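Local coordinates for amine oxidase domain-containing protein (Pyrococcus furiosus, PDB 3NRN) that binds adenosine monophosphate in the crystal and is probably an oxidoreductase of the flavin-containing amine oxidase family, its precise function still unknown, at residues Leu65-Leu68 with Leu69-Gly73; Ala302-Lys305 with Ser306-Arg309. All blocks are in the same frame, centred on the assembly; numbering follows the deposited sequence.

Contact 1: Leu65-Leu68 with Leu69-Gly73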
ATOM      1  N   LEU A  65       2.397   8.550  -5.034  1.00 16.39           N
ATOM      2  CA  LEU A  65       3.526   7.683  -5.364  1.00 22.78           C
ATOM      3  C   LEU A  65       4.091   7.982  -6.747  1.00 21.37           C
ATOM      4  O   LEU A  65       5.304   8.133  -6.901  1.00 21.34           O
ATOM      5  CB  LEU A  65       3.141   6.198  -5.268  1.00 16.94           C
ATOM      6  CG  LEU A  65       4.270   5.202  -5.588  1.00 17.06           C
ATOM      7  CD1 LEU A  65       5.505   5.499  -4.724  1.00 14.67           C
ATOM      8  CD2 LEU A  65       3.782   3.776  -5.340  1.00 19.33           C
ATOM      9  N   ALA A  66       3.223   8.070  -7.751  1.00 14.10           N
ATOM     10  CA  ALA A  66       3.694   8.376  -9.106  1.00 18.09           C
ATOM     11  C   ALA A  66       4.375   9.738  -9.112  1.00 17.54           C
ATOM     12  O   ALA A  66       5.437   9.900  -9.709  1.00 18.64           O
ATOM     13  CB  ALA A  66       2.544   8.376 -10.089  1.00 15.79           C
ATOM     14  N   HIS A  67       3.771  10.713  -8.434  1.00 17.27           N
ATOM     15  CA  HIS A  67       4.355  12.050  -8.393  1.00 26.82           C
ATOM     16  C   HIS A  67       5.758  12.025  -7.803  1.00 21.96           C
ATOM     17  O   HIS A  67       6.670  12.643  -8.341  1.00 26.90           O
ATOM     18  CB  HIS A  67       3.496  13.014  -7.572  1.00 18.76           C
ATOM     19  CG  HIS A  67       4.052  14.404  -7.522  1.00 17.83           C
ATOM     20  ND1 HIS A  67       4.250  15.164  -8.656  1.00 23.30           N
ATOM     21  CD2 HIS A  67       4.506  15.151  -6.487  1.00 21.87           C
ATOM     22  CE1 HIS A  67       4.803  16.317  -8.322  1.00 30.10           C
ATOM     23  NE2 HIS A  67       4.970  16.334  -7.011  1.00 24.76           N
ATOM     24  N   LEU A  68       5.918  11.309  -6.694  1.00 20.29           N
ATOM     25  CA  LEU A  68       7.209  11.211  -6.037  1.00 19.27           C
ATOM     26  C   LEU A  68       8.231  10.558  -6.945  1.00 27.08           C
ATOM     27  O   LEU A  68       9.376  10.997  -7.016  1.00 21.68           O
ATOM     28  CB  LEU A  68       7.110  10.397  -4.747  1.00 25.38           C
ATOM     29  CG  LEU A  68       6.936  11.125  -3.419  1.00 32.83           C
ATOM     30  CD1 LEU A  68       7.126  10.106  -2.283  1.00 20.61           C
ATOM     31  CD2 LEU A  68       7.954  12.261  -3.302  1.00 28.77           C
ATOM     32  N   LEU A  69       7.821   9.496  -7.630  1.00 22.35           N
ATOM     33  CA  LEU A  69       8.731   8.809  -8.534  1.00 24.35           C
ATOM     34  C   LEU A  69       9.146   9.749  -9.667  1.00 32.56           C
ATOM     35  O   LEU A  69      10.313   9.772 -10.063  1.00 24.98           O
ATOM     36  CB  LEU A  69       8.067   7.551  -9.094  1.00 18.01           C
ATOM     37  CG  LEU A  69       7.721   6.526  -8.009  1.00 20.88           C
ATOM     38  CD1 LEU A  69       6.866   5.418  -8.594  1.00 21.13           C
ATOM     39  CD2 LEU A  69       9.013   5.966  -7.407  1.00 23.32           C
ATOM     40  N   ARG A  70       8.203  10.535 -10.181  1.00 24.74           N
ATOM     41  CA  ARG A  70       8.539  11.452 -11.255  1.00 28.02           C
ATOM     42  C   ARG A  70       9.563  12.498 -10.816  1.00 20.12           C
ATOM     43  O   ARG A  70      10.576  12.685 -11.481  1.00 26.91           O
ATOM     44  CB  ARG A  70       7.291  12.160 -11.801  1.00 29.08           C
ATOM     45  CG  ARG A  70       7.606  13.100 -12.979  1.00 36.64           C
ATOM     46  CD  ARG A  70       6.351  13.689 -13.615  1.00 34.35           C
ATOM     47  NE  ARG A  70       5.445  12.639 -14.079  1.00 31.74           N
ATOM     48  CZ  ARG A  70       4.295  12.860 -14.708  1.00 28.72           C
ATOM     49  NH1 ARG A  70       3.896  14.100 -14.963  1.00 33.36           N
ATOM     50  NH2 ARG A  70       3.538  11.836 -15.079  1.00 32.59           N
ATOM     51  N   ILE A  71       9.321  13.166  -9.692  1.00 24.44           N
ATOM     52  CA  ILE A  71      10.253  14.199  -9.250  1.00 23.24           C
ATOM     53  C   ILE A  71      11.610  13.650  -8.818  1.00 26.38           C
ATOM     54  O   ILE A  71      12.594  14.387  -8.783  1.00 25.01           O
ATOM     55  CB  ILE A  71       9.641  15.077  -8.121  1.00 29.40           C
ATOM     56  CG1 ILE A  71       9.429  14.261  -6.844  1.00 21.85           C
ATOM     57  CG2 ILE A  71       8.303  15.647  -8.591  1.00 24.28           C
ATOM     58  CD1 ILE A  71       9.045  15.106  -5.653  1.00 25.76           C
ATOM     59  N   LEU A  72      11.671  12.358  -8.499  1.00 18.93           N
ATOM     60  CA  LEU A  72      12.937  11.744  -8.108  1.00 25.44           C
ATOM     61  C   LEU A  72      13.774  11.396  -9.331  1.00 30.64           C
ATOM     62  O   LEU A  72      14.973  11.131  -9.225  1.00 33.55           O
ATOM     63  CB  LEU A  72      12.699  10.471  -7.306  1.00 19.60           C
ATOM     64  CG  LEU A  72      12.166  10.684  -5.891  1.00 27.56           C
ATOM     65  CD1 LEU A  72      11.932   9.339  -5.240  1.00 22.76           C
ATOM     66  CD2 LEU A  72      13.153  11.515  -5.091  1.00 27.63           C
ATOM     67  N   GLY A  73      13.131  11.391 -10.494  1.00 30.33           N
ATOM     68  CA  GLY A  73      13.837  11.054 -11.713  1.00 33.98           C
ATOM     69  C   GLY A  73      13.758   9.568 -11.995  1.00 34.02           C
ATOM     70  O   GLY A  73      14.528   9.028 -12.792  1.00 31.59           O
TER
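Leu65 with Leu69, and His67 with Ile71, make the local side-chain contacts of a single short helix, 64-72, a worked example of how residues four apart meet on successive turns. The framework is the usual alpha-helical backbone ladder. Ile71 N binds His67 O in a nearly straight bond (170°), whereas Leu72 N reaches Leu68 O with a clear bend (136°) as the helix runs out. Gly73 then takes a positive phi, its N returning to Arg70 O at 3.0 Å and, more weakly, to Leu69 O, in a Schellman motif.

Ile71 carries the outer part of the contact and uses its two branches differently. CG2 stands over one face of the His67 imidazole, 3.9 Å from the ring centroid, a CH-pi contact in which CE1 comes closest (3.6 Å). The other branch, with CG1 lodged between backbone N and carbonyl carbon (chi1 67°), passes Leu68 O and sets CD1 3.8 Å from Leu68 CD2. With an alanine here both branches are gone, which would probably strip the methyl from that face of the His67 ring and open a gap beside Leu68 CD2. On the inner side, the CD1 methyl of Leu69 lies 4.0 Å from CG of Leu65, at the fork of that side chain.

Tyr412 stacks on the His67 ring, and Phe408 covers both Leu68 and Ile71. Leu65 and Leu68 pack on helix 388-402, Leu65 and Leu69 on Leu14 of helix 10-21, and Leu69 and Leu72 on helix 188-200, so the leucine side is wedged among three helices.

Contact 2: Ala302-Lys305 with Ser306-Arg309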
ATOM      1  N   ALA A 302      -1.622  -8.227 -17.681  1.00 36.52           N
ATOM      2  CA  ALA A 302      -2.392  -7.562 -18.723  1.00 33.68           C
ATOM      3  C   ALA A 302      -1.599  -6.390 -19.291  1.00 40.07           C
ATOM      4  O   ALA A 302      -1.966  -5.833 -20.323  1.00 41.93           O
ATOM      5  CB  ALA A 302      -3.721  -7.074 -18.165  1.00 32.57           C
ATOM      6  N   LEU A 303      -0.523  -6.012 -18.601  1.00 39.93           N
ATOM      7  CA  LEU A 303       0.341  -4.919 -19.051  1.00 39.45           C
ATOM      8  C   LEU A 303       1.700  -5.497 -19.417  1.00 39.35           C
ATOM      9  O   LEU A 303       2.187  -5.319 -20.532  1.00 38.64           O
ATOM     10  CB  LEU A 303       0.519  -3.852 -17.957  1.00 38.84           C
ATOM     11  CG  LEU A 303       1.602  -2.789 -18.234  1.00 34.17           C
ATOM     12  CD1 LEU A 303       1.261  -2.021 -19.501  1.00 40.22           C
ATOM     13  CD2 LEU A 303       1.724  -1.826 -17.061  1.00 31.50           C
ATOM     14  N   ASP A 304       2.313  -6.189 -18.465  1.00 34.86           N
ATOM     15  CA  ASP A 304       3.609  -6.801 -18.694  1.00 40.87           C
ATOM     16  C   ASP A 304       3.419  -8.312 -18.764  1.00 42.04           C
ATOM     17  O   ASP A 304       3.229  -8.967 -17.741  1.00 37.01           O
ATOM     18  CB  ASP A 304       4.564  -6.448 -17.556  1.00 41.31           C
ATOM     19  CG  ASP A 304       5.965  -6.968 -17.792  1.00 50.51           C
ATOM     20  OD1 ASP A 304       6.141  -7.835 -18.680  1.00 39.69           O
ATOM     21  OD2 ASP A 304       6.889  -6.516 -17.081  1.00 43.80           O
ATOM     22  N   LYS A 305       3.473  -8.861 -19.975  1.00 42.91           N
ATOM     23  CA  LYS A 305       3.285 -10.293 -20.180  1.00 45.71           C
ATOM     24  C   LYS A 305       4.404 -11.149 -19.596  1.00 41.91           C
ATOM     25  O   LYS A 305       4.194 -12.323 -19.291  1.00 39.54           O
ATOM     26  CB  LYS A 305       3.147 -10.607 -21.672  1.00 50.01           C
ATOM     27  CG  LYS A 305       2.609 -12.006 -21.949  1.00 61.12           C
ATOM     28  CD  LYS A 305       2.829 -12.439 -23.395  1.00 71.10           C
ATOM     29  CE  LYS A 305       4.308 -12.668 -23.685  1.00 67.35           C
ATOM     30  NZ  LYS A 305       4.539 -13.200 -25.057  1.00 69.37           N
ATOM     31  N   SER A 306       5.591 -10.568 -19.444  1.00 37.39           N
ATOM     32  CA  SER A 306       6.728 -11.306 -18.900  1.00 36.06           C
ATOM     33  C   SER A 306       6.490 -11.668 -17.438  1.00 35.82           C
ATOM     34  O   SER A 306       7.205 -12.493 -16.869  1.00 30.71           O
ATOM     35  CB  SER A 306       8.006 -10.475 -19.008  1.00 40.90           C
ATOM     36  OG  SER A 306       7.955  -9.356 -18.140  1.00 40.14           O
ATOM     37  N   LEU A 307       5.488 -11.040 -16.833  1.00 37.38           N
ATOM     38  CA  LEU A 307       5.152 -11.301 -15.438  1.00 41.22           C
ATOM     39  C   LEU A 307       4.512 -12.670 -15.283  1.00 38.51           C
ATOM     40  O   LEU A 307       4.594 -13.281 -14.222  1.00 42.81           O
ATOM     41  CB  LEU A 307       4.205 -10.219 -14.917  1.00 41.39           C
ATOM     42  CG  LEU A 307       4.835  -9.039 -14.168  1.00 43.60           C
ATOM     43  CD1 LEU A 307       6.145  -8.620 -14.796  1.00 33.16           C
ATOM     44  CD2 LEU A 307       3.847  -7.893 -14.152  1.00 34.75           C
ATOM     45  N   ALA A 308       3.869 -13.143 -16.348  1.00 41.01           N
ATOM     46  CA  ALA A 308       3.223 -14.453 -16.339  1.00 45.35           C
ATOM     47  C   ALA A 308       4.086 -15.473 -17.076  1.00 42.22           C
ATOM     48  O   ALA A 308       5.029 -15.111 -17.774  1.00 45.54           O
ATOM     49  CB  ALA A 308       1.846 -14.367 -16.997  1.00 38.99           C
ATOM     50  N   ARG A 309       3.759 -16.749 -16.908  1.00 52.24           N
ATOM     51  CA  ARG A 309       4.490 -17.820 -17.577  1.00 53.85           C
ATOM     52  C   ARG A 309       3.901 -17.968 -18.975  1.00 56.63           C
ATOM     53  O   ARG A 309       2.725 -17.666 -19.193  1.00 57.35           O
ATOM     54  CB  ARG A 309       4.327 -19.134 -16.811  1.00 53.54           C
ATOM     55  CG  ARG A 309       5.140 -20.298 -17.365  1.00 56.03           C
ATOM     56  CD  ARG A 309       4.545 -21.633 -16.930  1.00 52.73           C
ATOM     57  NE  ARG A 309       4.429 -21.741 -15.478  1.00 54.25           N
ATOM     58  CZ  ARG A 309       3.622 -22.593 -14.853  1.00 42.05           C
ATOM     59  NH1 ARG A 309       2.852 -23.421 -15.550  1.00 44.63           N
ATOM     60  NH2 ARG A 309       3.575 -22.612 -13.528  1.00 36.41           N
TER
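An Asx turn running into a short 3-10 turn joins Asp304 to Ser306 and Leu307, in the loop between strands 296-298 and 312-320. The Asp304 carboxylate folds over the start of the turn: OD1 accepts the backbone N of Ser306 at 2.9 Å, from the anti side and 32° out of the carboxylate plane. Ser306 OG also donates to Asp304 OD1, though the modelled 2.4 Å between them is very short and its exact length doubtful. The hydroxyl reaches OD1 because OG sits between the backbone N and the carbonyl carbon (chi1 68°), turned back toward the aspartate.

In the backbone, two successive bonds wind the 3-10 turn: Leu307 N to Asp304 O at 3.2 Å and Ala308 N to Lys305 O at 3.1 Å. In both, the donor lies well above the carbonyl plane. The two flanking strands are antiparallel neighbours in the mixed sheet, so this compact turn lies within the connection that reverses the chain between them.

Leu307 crosses Asp304 at about a right angle, CD1 pressing against OD2 at 3.2 Å and CD2 lying 3.8 Å from Asp304 CB. OD2 of the buried Asp304 also receives a hydrogen bond from Gly186 N, so both carboxylate oxygens are held. Toward strand 47-50, Leu307 shares a backbone hydrogen bond with Gln48 and Ala308 packs on Phe47.

Contacts 1 and 2 follow one another along the chain and do not touch; their centres lie 24 Å apart and their nearest atoms about 12 Å. Helix 188-200 offers an indirect connection: contact 1 packs on it through Leu69 and Leu72, whereas Asp304 of contact 2 accepts a hydrogen bond from Gly186 N, just ahead of that helix. Neither contact lines the AMP pocket. Contact 1 is linked to it only indirectly: the side chain of Leu65 is about 12 Å from the nucleotide and packs on Leu14 of helix 10-21, which follows the pocket residues Gly7 and Gly9 in what looks like a Rossmann-type GxGxxG turn. Contact 2 lies in the connection between two interior, antiparallel strands of the mixed sheet.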